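Local coordinates for nitronate monooxygenase family protein (Pseudomonas aeruginosa, PDB 4QIT), which oxidatively denitrifies alkyl nitronates, probably above all the toxin propionate 3-nitronate, with molecular oxygen and a bound flavin mononucleotide, at residues R90-Y95 with P300-Y305; T275-G280 with M290-A295; Q19-A24 with T350-L355. The protein carries 1 engineered substitution. All blocks are in the same frame, centred on the assembly; numbering follows the deposited sequence.

Contact 1 (R90-Y95 with P300-Y305); sequences RAWLDY and PPLPDY
Trp92 and Pro300 form the centre of this contact, with Leu302 and Pro303 lying against the indole and Tyr95 meeting Pro300 through its ring face. Leu302 brings CD1 over one face of the Trp92 six-membered ring, 3.7 Å from its centroid and 23° off the normal, a CH-pi contact displaced toward the rim; the two side chains run side by side and point the same way. Pro303 crosses Trp92 at about a right angle, its CG 3.6 Å from Trp92 CB and its CD near Trp92 CG and CD2, above the indole plane and toward the rim. The backbone O of Pro300 sits at the indole edge, in the ring plane, 3.6 Å from Trp92 CZ3. A second CH-pi contact sets Pro300 CD over one face of the Tyr95 ring, 3.9 Å from its centroid, while Pro300 CG rests 3.7 Å from Ala91 O. Trp92 and Tyr95, three residues apart on the helix, both carry CG anti to the backbone N (chi1 -171° and -179°), and Pro300 packs against both side chains. No hydrogen bond crosses between the segments, so the fit rests on van der Waals and CH-pi contacts. Farther out, Leu302 and Pro303 also touch Val308 of helix 307-320, and Asp304 OD2, just after the prolines, makes a salt bridge with Arg80 NH1. The contact thus packs a proline-rich loop, in polyproline II-like conformation over 300-303, against helix 86-101, away from the flavin site of this TIM-barrel enzyme.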
loop_
_atom_site.group_PDB
_atom_site.type_symbol
_atom_site.label_atom_id
_atom_site.label_comp_id
_atom_site.label_asym_id
_atom_site.label_seq_id
_atom_site.Cartn_x
_atom_site.Cartn_y
_atom_site.Cartn_z
ATOM N N ARG A 90 -28.696 -14.800 11.275
ATOM C CA ARG A 90 -29.216 -16.146 11.070
ATOM C C ARG A 90 -28.827 -16.665 9.686
ATOM O O ARG A 90 -28.399 -17.807 9.545
ATOM C CB ARG A 90 -30.738 -16.155 11.242
ATOM C CG ARG A 90 -31.383 -17.531 11.193
ATOM C CD ARG A 90 -32.840 -17.426 11.619
ATOM N NE ARG A 90 -33.606 -18.641 11.355
ATOM C CZ ARG A 90 -34.832 -18.859 11.824
ATOM N NH1 ARG A 90 -35.418 -17.949 12.590
ATOM N NH2 ARG A 90 -35.464 -19.991 11.539
ATOM N N ALA A 91 -28.961 -15.810 8.672
ATOM C CA ALA A 91 -28.597 -16.181 7.309
ATOM C C ALA A 91 -27.095 -16.469 7.179
ATOM O O ALA A 91 -26.686 -17.364 6.431
ATOM C CB ALA A 91 -29.032 -15.095 6.321
ATOM N N TRP A 92 -26.283 -15.701 7.907
ATOM C CA TRP A 92 -24.841 -15.894 7.879
ATOM C C TRP A 92 -24.473 -17.243 8.497
ATOM O O TRP A 92 -23.690 -18.003 7.921
ATOM C CB TRP A 92 -24.131 -14.748 8.603
ATOM C CG TRP A 92 -22.646 -14.792 8.419
ATOM C CD1 TRP A 92 -21.703 -15.159 9.341
ATOM C CD2 TRP A 92 -21.935 -14.465 7.226
ATOM N NE1 TRP A 92 -20.446 -15.081 8.789
ATOM C CE2 TRP A 92 -20.563 -14.658 7.485
ATOM C CE3 TRP A 92 -22.330 -14.034 5.952
ATOM C CZ2 TRP A 92 -19.579 -14.430 6.522
ATOM C CZ3 TRP A 92 -21.354 -13.805 4.995
ATOM C CH2 TRP A 92 -19.992 -14.008 5.283
ATOM N N LEU A 93 -25.037 -17.527 9.670
ATOM C CA LEU A 93 -24.835 -18.814 10.327
ATOM C C LEU A 93 -25.278 -19.985 9.445
ATOM O O LEU A 93 -24.569 -20.982 9.336
ATOM C CB LEU A 93 -25.570 -18.840 11.667
ATOM C CG LEU A 93 -24.977 -17.899 12.718
ATOM C CD1 LEU A 93 -25.936 -17.704 13.885
ATOM C CD2 LEU A 93 -23.647 -18.449 13.209
ATOM N N ASP A 94 -26.436 -19.858 8.799
ATOM C CA ASP A 94 -26.910 -20.916 7.907
ATOM C C ASP A 94 -25.913 -21.176 6.778
ATOM O O ASP A 94 -25.665 -22.325 6.391
ATOM C CB ASP A 94 -28.280 -20.558 7.315
ATOM C CG ASP A 94 -29.404 -20.638 8.333
ATOM O OD1 ASP A 94 -29.184 -21.150 9.453
ATOM O OD2 ASP A 94 -30.523 -20.197 7.998
ATOM N N TYR A 95 -25.347 -20.095 6.249
ATOM C CA TYR A 95 -24.326 -20.178 5.211
ATOM C C TYR A 95 -23.075 -20.914 5.690
ATOM O O TYR A 95 -22.467 -21.672 4.929
ATOM C CB TYR A 95 -23.956 -18.777 4.709
ATOM C CG TYR A 95 -22.919 -18.790 3.609
ATOM C CD1 TYR A 95 -23.253 -19.187 2.318
ATOM C CD2 TYR A 95 -21.607 -18.409 3.856
ATOM C CE1 TYR A 95 -22.305 -19.211 1.307
ATOM C CE2 TYR A 95 -20.652 -18.427 2.849
ATOM C CZ TYR A 95 -21.011 -18.829 1.580
ATOM O OH TYR A 95 -20.071 -18.849 0.576
ATOM N N PRO A 300 -24.612 -14.613 1.531
ATOM C CA PRO A 300 -25.613 -13.665 2.027
ATOM C C PRO A 300 -24.944 -12.402 2.560
ATOM O O PRO A 300 -23.727 -12.400 2.754
ATOM C CB PRO A 300 -26.293 -14.439 3.162
ATOM C CG PRO A 300 -25.237 -15.379 3.657
ATOM C CD PRO A 300 -24.398 -15.739 2.460
ATOM N N PRO A 301 -25.723 -11.331 2.783
ATOM C CA PRO A 301 -25.131 -10.083 3.274
ATOM C C PRO A 301 -24.395 -10.266 4.599
ATOM O O PRO A 301 -24.828 -11.015 5.483
ATOM C CB PRO A 301 -26.349 -9.168 3.465
ATOM C CG PRO A 301 -27.352 -9.685 2.488
ATOM C CD PRO A 301 -27.160 -11.177 2.481
ATOM N N LEU A 302 -23.267 -9.578 4.729
ATOM C CA LEU A 302 -22.449 -9.676 5.930
ATOM C C LEU A 302 -23.121 -8.988 7.109
ATOM O O LEU A 302 -23.546 -7.831 6.990
ATOM C CB LEU A 302 -21.116 -8.983 5.665
ATOM C CG LEU A 302 -19.896 -9.319 6.513
ATOM C CD1 LEU A 302 -19.584 -10.798 6.411
ATOM C CD2 LEU A 302 -18.707 -8.484 6.052
ATOM N N PRO A 303 -23.204 -9.675 8.267
ATOM C CA PRO A 303 -23.614 -8.978 9.495
ATOM C C PRO A 303 -22.615 -7.880 9.890
ATOM O O PRO A 303 -21.548 -7.752 9.281
ATOM C CB PRO A 303 -23.623 -10.101 10.552
ATOM C CG PRO A 303 -23.777 -11.371 9.752
ATOM C CD PRO A 303 -23.031 -11.124 8.474
ATOM N N ASP A 304 -22.956 -7.097 10.905
ATOM C CA ASP A 304 -22.113 -5.999 11.337
ATOM C C ASP A 304 -20.914 -6.529 12.128
ATOM O O ASP A 304 -20.933 -7.642 12.655
ATOM C CB ASP A 304 -22.952 -5.060 12.202
ATOM C CG ASP A 304 -22.424 -3.646 12.235
ATOM O OD1 ASP A 304 -21.467 -3.322 11.489
ATOM O OD2 ASP A 304 -22.986 -2.841 13.014
ATOM N N TYR A 305 -19.856 -5.733 12.180
ATOM C CA TYR A 305 -18.790 -5.951 13.145
ATOM C C TYR A 305 -19.327 -5.590 14.539
ATOM O O TYR A 305 -20.023 -4.595 14.689
ATOM C CB TYR A 305 -17.622 -5.039 12.774
ATOM C CG TYR A 305 -16.444 -5.098 13.714
ATOM C CD1 TYR A 305 -15.442 -6.053 13.559
ATOM C CD2 TYR A 305 -16.325 -4.182 14.751
ATOM C CE1 TYR A 305 -14.350 -6.098 14.428
ATOM C CE2 TYR A 305 -15.254 -4.220 15.628
ATOM C CZ TYR A 305 -14.270 -5.175 15.460
ATOM O OH TYR A 305 -13.202 -5.189 16.338
#

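Contact 2 (T275-G280 with M290-A295); sequences TVTMSG and MFFDAA
Thr275 and Thr277 each press a methyl group onto a phenylalanine of the other segment, and the two aromatic contacts frame a small polar centre. Thr275 CG2 stands over one face of Phe291, 3.6 Å from the ring centroid and 15° off the normal, with the side chains crossing at about a right angle. Thr277 CG2 also lies over a face of Phe292, but here the side chains cross at a slant and the methyl is 3.9 Å from the ring centroid. Phe292 in turn reaches helix 86-101, where it touches Trp92 and Tyr95. Met278 comes to Phe291 from another direction: its chain, bent at chi2 and chi3, brings CE to 3.5 Å from Phe291 CE1 and also against Met290 CB. The bent Met290 chain crosses that of Met278 at about a right angle and carries its own CE back to 3.4 Å from Thr277 O. Between the methyl-aromatic pairs, Thr277 OG1, set between the backbone N and the carbonyl carbon by chi1 of 49°, donates a 2.7 Å hydrogen bond to Met290 O, from 20° out of the carbonyl plane. Thr275 OG1, anti to its own backbone N, accepts from Thr277 N at 3.1 Å, closing an ST turn. One water joins Thr275 OG1 to Phe292 O, giving the latter a 2.6 Å bond; another accepts from Val276 N and donates weakly to Phe292 O. Met278 also touches Trp331 of the nitroethane pocket, its side chain about 7 Å from the bound nitroethane. The chemistry is therefore divided: threonine hydroxyls and waters bond to the backbone at Met290 O, Thr277 N, Val276 N and Phe292 O, while methyls, thioethers and rings pack around them.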
loop_
_atom_site.group_PDB
_atom_site.type_symbol
_atom_site.label_atom_id
_atom_site.label_comp_id
_atom_site.label_asym_id
_atom_site.label_seq_id
_atom_site.Cartn_x
_atom_site.Cartn_y
_atom_site.Cartn_z
ATOM N N THR A 275 -9.187 -9.348 4.366
ATOM C CA THR A 275 -10.460 -10.048 4.393
ATOM C C THR A 275 -11.452 -9.303 5.279
ATOM O O THR A 275 -11.077 -8.718 6.298
ATOM C CB THR A 275 -10.301 -11.499 4.907
ATOM O OG1 THR A 275 -11.586 -12.138 4.943
ATOM C CG2 THR A 275 -9.672 -11.539 6.320
ATOM N N VAL A 276 -12.719 -9.316 4.876
ATOM C CA VAL A 276 -13.788 -8.835 5.746
ATOM C C VAL A 276 -14.614 -9.985 6.314
ATOM O O VAL A 276 -15.445 -9.768 7.189
ATOM C CB VAL A 276 -14.757 -7.865 5.033
ATOM C CG1 VAL A 276 -14.008 -6.660 4.507
ATOM C CG2 VAL A 276 -15.542 -8.584 3.925
ATOM N N THR A 277 -14.385 -11.200 5.826
ATOM C CA THR A 277 -15.240 -12.330 6.213
ATOM C C THR A 277 -14.848 -12.974 7.547
ATOM O O THR A 277 -15.637 -13.710 8.148
ATOM C CB THR A 277 -15.321 -13.393 5.099
ATOM O OG1 THR A 277 -14.003 -13.716 4.645
ATOM C CG2 THR A 277 -16.145 -12.861 3.924
ATOM N N MET A 278 -13.637 -12.698 8.012
ATOM C CA MET A 278 -13.192 -13.170 9.319
ATOM C C MET A 278 -13.916 -12.463 10.467
ATOM O O MET A 278 -14.412 -13.107 11.394
ATOM C CB MET A 278 -11.672 -12.977 9.457
ATOM C CG MET A 278 -11.068 -13.503 10.763
ATOM S SD MET A 278 -10.605 -15.244 10.721
ATOM C CE MET A 278 -9.248 -15.186 9.547
ATOM N N SER A 279 -13.989 -11.138 10.414
ATOM C CA SER A 279 -14.449 -10.390 11.576
ATOM C C SER A 279 -15.584 -9.429 11.279
ATOM O O SER A 279 -16.214 -8.919 12.201
ATOM C CB SER A 279 -13.293 -9.591 12.158
ATOM O OG SER A 279 -12.985 -8.506 11.296
ATOM N N GLY A 280 -15.809 -9.145 9.998
ATOM C CA GLY A 280 -16.778 -8.145 9.588
ATOM C C GLY A 280 -16.153 -6.786 9.310
ATOM O O GLY A 280 -16.840 -5.855 8.883
ATOM N N MET A 290 -10.964 -18.966 5.998
ATOM C CA MET A 290 -11.814 -17.839 6.369
ATOM C C MET A 290 -11.698 -16.638 5.437
ATOM O O MET A 290 -12.421 -15.659 5.614
ATOM C CB MET A 290 -11.554 -17.390 7.810
ATOM C CG MET A 290 -12.170 -18.286 8.864
ATOM S SD MET A 290 -13.931 -18.605 8.562
ATOM C CE MET A 290 -14.616 -16.947 8.400
ATOM N N PHE A 291 -10.805 -16.708 4.452
ATOM C CA PHE A 291 -10.597 -15.595 3.521
ATOM C C PHE A 291 -11.324 -15.886 2.214
ATOM O O PHE A 291 -10.730 -16.399 1.261
ATOM C CB PHE A 291 -9.105 -15.404 3.206
ATOM C CG PHE A 291 -8.291 -14.779 4.317
ATOM C CD1 PHE A 291 -8.183 -15.388 5.564
ATOM C CD2 PHE A 291 -7.552 -13.623 4.074
ATOM C CE1 PHE A 291 -7.387 -14.836 6.560
ATOM C CE2 PHE A 291 -6.755 -13.068 5.060
ATOM C CZ PHE A 291 -6.676 -13.670 6.307
ATOM N N PHE A 292 -12.608 -15.563 2.155
ATOM C CA PHE A 292 -13.341 -15.764 0.911
ATOM C C PHE A 292 -13.996 -14.486 0.398
ATOM O O PHE A 292 -13.967 -13.444 1.060
ATOM C CB PHE A 292 -14.343 -16.919 1.029
ATOM C CG PHE A 292 -15.331 -16.769 2.147
ATOM C CD1 PHE A 292 -15.043 -17.253 3.414
ATOM C CD2 PHE A 292 -16.564 -16.172 1.923
ATOM C CE1 PHE A 292 -15.957 -17.125 4.445
ATOM C CE2 PHE A 292 -17.483 -16.044 2.943
ATOM C CZ PHE A 292 -17.181 -16.519 4.210
ATOM N N ASP A 293 -14.576 -14.572 -0.798
ATOM C CA ASP A 293 -15.184 -13.409 -1.431
ATOM C C ASP A 293 -16.601 -13.197 -0.910
ATOM O O ASP A 293 -17.495 -14.002 -1.174
ATOM C CB ASP A 293 -15.209 -13.592 -2.950
ATOM C CG ASP A 293 -15.536 -12.309 -3.690
ATOM O OD1 ASP A 293 -15.975 -11.328 -3.052
ATOM O OD2 ASP A 293 -15.354 -12.280 -4.924
ATOM N N ALA A 294 -16.807 -12.100 -0.187
ATOM C CA ALA A 294 -18.119 -11.776 0.364
ATOM C C ALA A 294 -19.115 -11.399 -0.726
ATOM O O ALA A 294 -20.320 -11.364 -0.487
ATOM C CB ALA A 294 -18.003 -10.650 1.372
ATOM N N ALA A 295 -18.601 -11.108 -1.918
ATOM C CA ALA A 295 -19.443 -10.674 -3.028
ATOM C C ALA A 295 -19.759 -11.811 -3.997
ATOM O O ALA A 295 -20.461 -11.607 -4.984
ATOM C CB ALA A 295 -18.788 -9.515 -3.765
HETATM O O HOH W 1 -11.727 -12.617 2.156
HETATM O O HOH W 2 -13.109 -10.474 2.236
#

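Contact 3 (Q19-A24 with T350-L355); sequences QPIIQA and TLVEEL. With FMN (flavin mononucleotide), chain C.
The first strand of the TIM barrel, 21-23, and the C-terminal helix 344-355 meet here, Gln19 packing on Val352 and Ile21 on both Leu351 and Val352. Val352 lies against one face of the Gln19 amide, the two side chains crossing at about a right angle. Val352 CG2 is above the Gln19 amide plane, 3.5 Å from Gln19 CD, and Val352 CG1 is on the same side, 3.9 Å from both Gln19 OE1 and Gln19 NE2. The bend of the Gln19 chain at chi2 (-61°) brings CD over the valine, and the contact is van der Waals. Ile21 CD1 touches two successive helix residues, 4.0 Å from Leu351 CB and 4.1 Å from Val352 CG2. Leu355, one turn beyond Leu351, adds a looser touch of CD2 on Pro20 CG. Pro20 centres an inverse gamma turn, closed by a weak bond from Ile21 N to Gln19 O, that leads the chain into the strand. No hydrogen bond links the two segments. At the far end of the strand Ala24 belongs to the flavin pocket, its CB 3.5 Å from FMN O2'. There Gln23 NE2 donates to Ala24 O at 2.9 Å from well above the carbonyl plane, linking the Gln23 side chain to the backbone of the next residue. Strand 21-23 is bonded through its backbone to Val242 and Met244 on one neighbour and to Leu44 near the other, which closes the barrel. Leu351 also touches Met244, a probable FMN-binding residue, while Ile21 and Leu355 share Ile231 of helix 228-236, so helix 344-355 lies over strands 21-23 and 241-244 beside that helix.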
loop_
_atom_site.group_PDB
_atom_site.type_symbol
_atom_site.label_atom_id
_atom_site.label_comp_id
_atom_site.label_asym_id
_atom_site.label_seq_id
_atom_site.Cartn_x
_atom_site.Cartn_y
_atom_site.Cartn_z
ATOM N N GLN A 19 13.237 4.887 23.867
ATOM C CA GLN A 19 13.317 4.548 22.442
ATOM C C GLN A 19 11.986 4.794 21.753
ATOM O O GLN A 19 10.946 4.490 22.312
ATOM C CB GLN A 19 13.714 3.079 22.245
ATOM C CG GLN A 19 15.032 2.705 22.896
ATOM C CD GLN A 19 16.197 3.494 22.341
ATOM O OE1 GLN A 19 16.146 4.011 21.219
ATOM N NE2 GLN A 19 17.270 3.586 23.124
ATOM N N PRO A 20 12.023 5.314 20.520
ATOM C CA PRO A 20 10.775 5.680 19.829
ATOM C C PRO A 20 10.138 4.493 19.114
ATOM O O PRO A 20 9.840 4.564 17.911
ATOM C CB PRO A 20 11.251 6.718 18.809
ATOM C CG PRO A 20 12.628 6.243 18.445
ATOM C CD PRO A 20 13.215 5.706 19.742
ATOM N N ILE A 21 9.918 3.418 19.862
ATOM C CA ILE A 21 9.427 2.168 19.279
ATOM C C ILE A 21 8.300 1.660 20.150
ATOM O O ILE A 21 8.494 1.395 21.342
ATOM C CB ILE A 21 10.544 1.100 19.215
ATOM C CG1 ILE A 21 11.728 1.617 18.388
ATOM C CG2 ILE A 21 10.005 -0.194 18.618
ATOM C CD1 ILE A 21 12.963 0.742 18.485
ATOM N N ILE A 22 7.116 1.548 19.562
ATOM C CA ILE A 22 5.955 1.007 20.248
ATOM C C ILE A 22 5.729 -0.412 19.743
ATOM O O ILE A 22 5.635 -0.628 18.529
ATOM C CB ILE A 22 4.684 1.831 19.937
ATOM C CG1 ILE A 22 4.895 3.313 20.262
ATOM C CG2 ILE A 22 3.476 1.268 20.688
ATOM C CD1 ILE A 22 3.674 4.179 19.953
ATOM N N GLN A 23 5.656 -1.386 20.651
ATOM C CA GLN A 23 5.212 -2.722 20.272
ATOM C C GLN A 23 3.694 -2.665 20.205
ATOM O O GLN A 23 3.049 -2.316 21.186
ATOM C CB GLN A 23 5.704 -3.785 21.265
ATOM C CG GLN A 23 4.836 -5.048 21.345
ATOM C CD GLN A 23 3.910 -5.032 22.552
ATOM O OE1 GLN A 23 4.339 -4.715 23.670
ATOM N NE2 GLN A 23 2.634 -5.352 22.336
ATOM N N ALA A 24 3.131 -2.967 19.037
ATOM C CA ALA A 24 1.705 -2.733 18.807
ATOM C C ALA A 24 0.808 -3.542 19.731
ATOM O O ALA A 24 1.067 -4.720 19.987
ATOM C CB ALA A 24 1.347 -3.015 17.347
ATOM N N THR A 350 17.958 -5.078 19.439
ATOM C CA THR A 350 18.427 -5.265 18.074
ATOM C C THR A 350 17.919 -4.161 17.147
ATOM O O THR A 350 18.668 -3.632 16.322
ATOM C CB THR A 350 18.011 -6.649 17.540
ATOM O OG1 THR A 350 18.602 -7.676 18.360
ATOM C CG2 THR A 350 18.475 -6.830 16.110
ATOM N N LEU A 351 16.642 -3.816 17.286
ATOM C CA LEU A 351 16.068 -2.707 16.532
ATOM C C LEU A 351 16.774 -1.387 16.805
ATOM O O LEU A 351 16.995 -0.598 15.883
ATOM C CB LEU A 351 14.578 -2.578 16.835
ATOM C CG LEU A 351 13.718 -3.750 16.343
ATOM C CD1 LEU A 351 12.325 -3.608 16.916
ATOM C CD2 LEU A 351 13.666 -3.803 14.820
ATOM N N VAL A 352 17.136 -1.145 18.061
ATOM C CA VAL A 352 17.865 0.075 18.406
ATOM C C VAL A 352 19.260 0.099 17.781
ATOM O O VAL A 352 19.699 1.131 17.270
ATOM C CB VAL A 352 17.960 0.261 19.935
ATOM C CG1 VAL A 352 18.887 1.427 20.284
ATOM C CG2 VAL A 352 16.561 0.473 20.517
ATOM N N GLU A 353 19.950 -1.039 17.802
ATOM C CA GLU A 353 21.266 -1.134 17.169
ATOM C C GLU A 353 21.142 -0.859 15.671
ATOM O O GLU A 353 21.961 -0.137 15.087
ATOM C CB GLU A 353 21.887 -2.517 17.402
ATOM C CG GLU A 353 23.300 -2.652 16.854
ATOM C CD GLU A 353 23.792 -4.090 16.822
ATOM O OE1 GLU A 353 23.153 -4.956 17.460
ATOM O OE2 GLU A 353 24.817 -4.352 16.155
ATOM N N GLU A 354 20.109 -1.424 15.051
ATOM C CA GLU A 354 19.883 -1.227 13.625
ATOM C C GLU A 354 19.506 0.226 13.315
ATOM O O GLU A 354 19.895 0.762 12.281
ATOM C CB GLU A 354 18.816 -2.213 13.110
ATOM C CG GLU A 354 19.265 -3.672 13.128
ATOM C CD GLU A 354 18.157 -4.686 12.854
ATOM O OE1 GLU A 354 16.946 -4.326 12.859
ATOM O OE2 GLU A 354 18.505 -5.875 12.654
ATOM N N LEU A 355 18.765 0.859 14.221
ATOM C CA LEU A 355 18.361 2.260 14.070
ATOM C C LEU A 355 19.562 3.208 14.113
ATOM O O LEU A 355 19.623 4.193 13.373
ATOM C CB LEU A 355 17.336 2.632 15.147
ATOM C CG LEU A 355 17.020 4.108 15.406
ATOM C CD1 LEU A 355 16.527 4.799 14.135
ATOM C CD2 LEU A 355 15.992 4.256 16.522
HETATM N N1 FMN C . -4.315 -2.556 16.446
HETATM C C2 FMN C . -5.206 -2.168 17.438
HETATM O O2 FMN C . -5.503 -0.985 17.541
HETATM N N3 FMN C . -5.737 -3.077 18.325
HETATM C C4 FMN C . -5.395 -4.406 18.196
HETATM O O4 FMN C . -5.853 -5.256 18.954
HETATM C C4A FMN C . -4.517 -4.799 17.202
HETATM N N5 FMN C . -4.202 -6.129 17.101
HETATM C C5A FMN C . -3.319 -6.564 16.144
HETATM C C6 FMN C . -3.020 -7.918 16.090
HETATM C C7 FMN C . -2.129 -8.404 15.155
HETATM C C7M FMN C . -1.839 -9.878 15.177
HETATM C C8 FMN C . -1.545 -7.528 14.239
HETATM C C8M FMN C . -0.589 -8.047 13.203
HETATM C C9 FMN C . -1.855 -6.165 14.293
HETATM C C9A FMN C . -2.744 -5.668 15.253
HETATM N N10 FMN C . -3.069 -4.313 15.339
HETATM C C10 FMN C . -3.965 -3.884 16.315
HETATM C "C1'" FMN C . -2.482 -3.326 14.361
HETATM C "C2'" FMN C . -1.220 -2.653 14.872
HETATM O "O2'" FMN C . -1.564 -1.684 15.829
HETATM C "C3'" FMN C . -0.478 -1.951 13.743
HETATM O "O3'" FMN C . -1.345 -1.181 12.937
HETATM C "C4'" FMN C . 0.142 -3.017 12.868
HETATM O "O4'" FMN C . 0.575 -4.097 13.673
HETATM C "C5'" FMN C . 1.347 -2.422 12.160
HETATM O "O5'" FMN C . 1.608 -3.302 11.110
HETATM P P FMN C . 2.821 -4.330 11.165
HETATM O O1P FMN C . 3.856 -3.836 12.141
HETATM O O2P FMN C . 3.333 -4.462 9.764
HETATM O O3P FMN C . 2.223 -5.605 11.663
#

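Contacts 1 and 2 adjoin, their centres 11 Å apart: Tyr305 CD1 lies 3.3 Å from Ser279 O, and Leu302 CD2 lies 3.7 Å from Val276 O, and together they join helix 86-101 to the loops around strand 283-285. Contact 3 lies on the opposite side of the chain's centre, about 15 Å from contact 1 and 16 Å from contact 2 between nearest atoms. It is the buried one and belongs to the barrel itself; the other two are partly buried. Contacts 1 and 3 have no hydrogen bonds between their segments, although contact 1 relies on aromatic rings and prolines and contact 3 on aliphatic branches and the flat amide of Gln19. Contact 2 alone adds hydroxyls and waters.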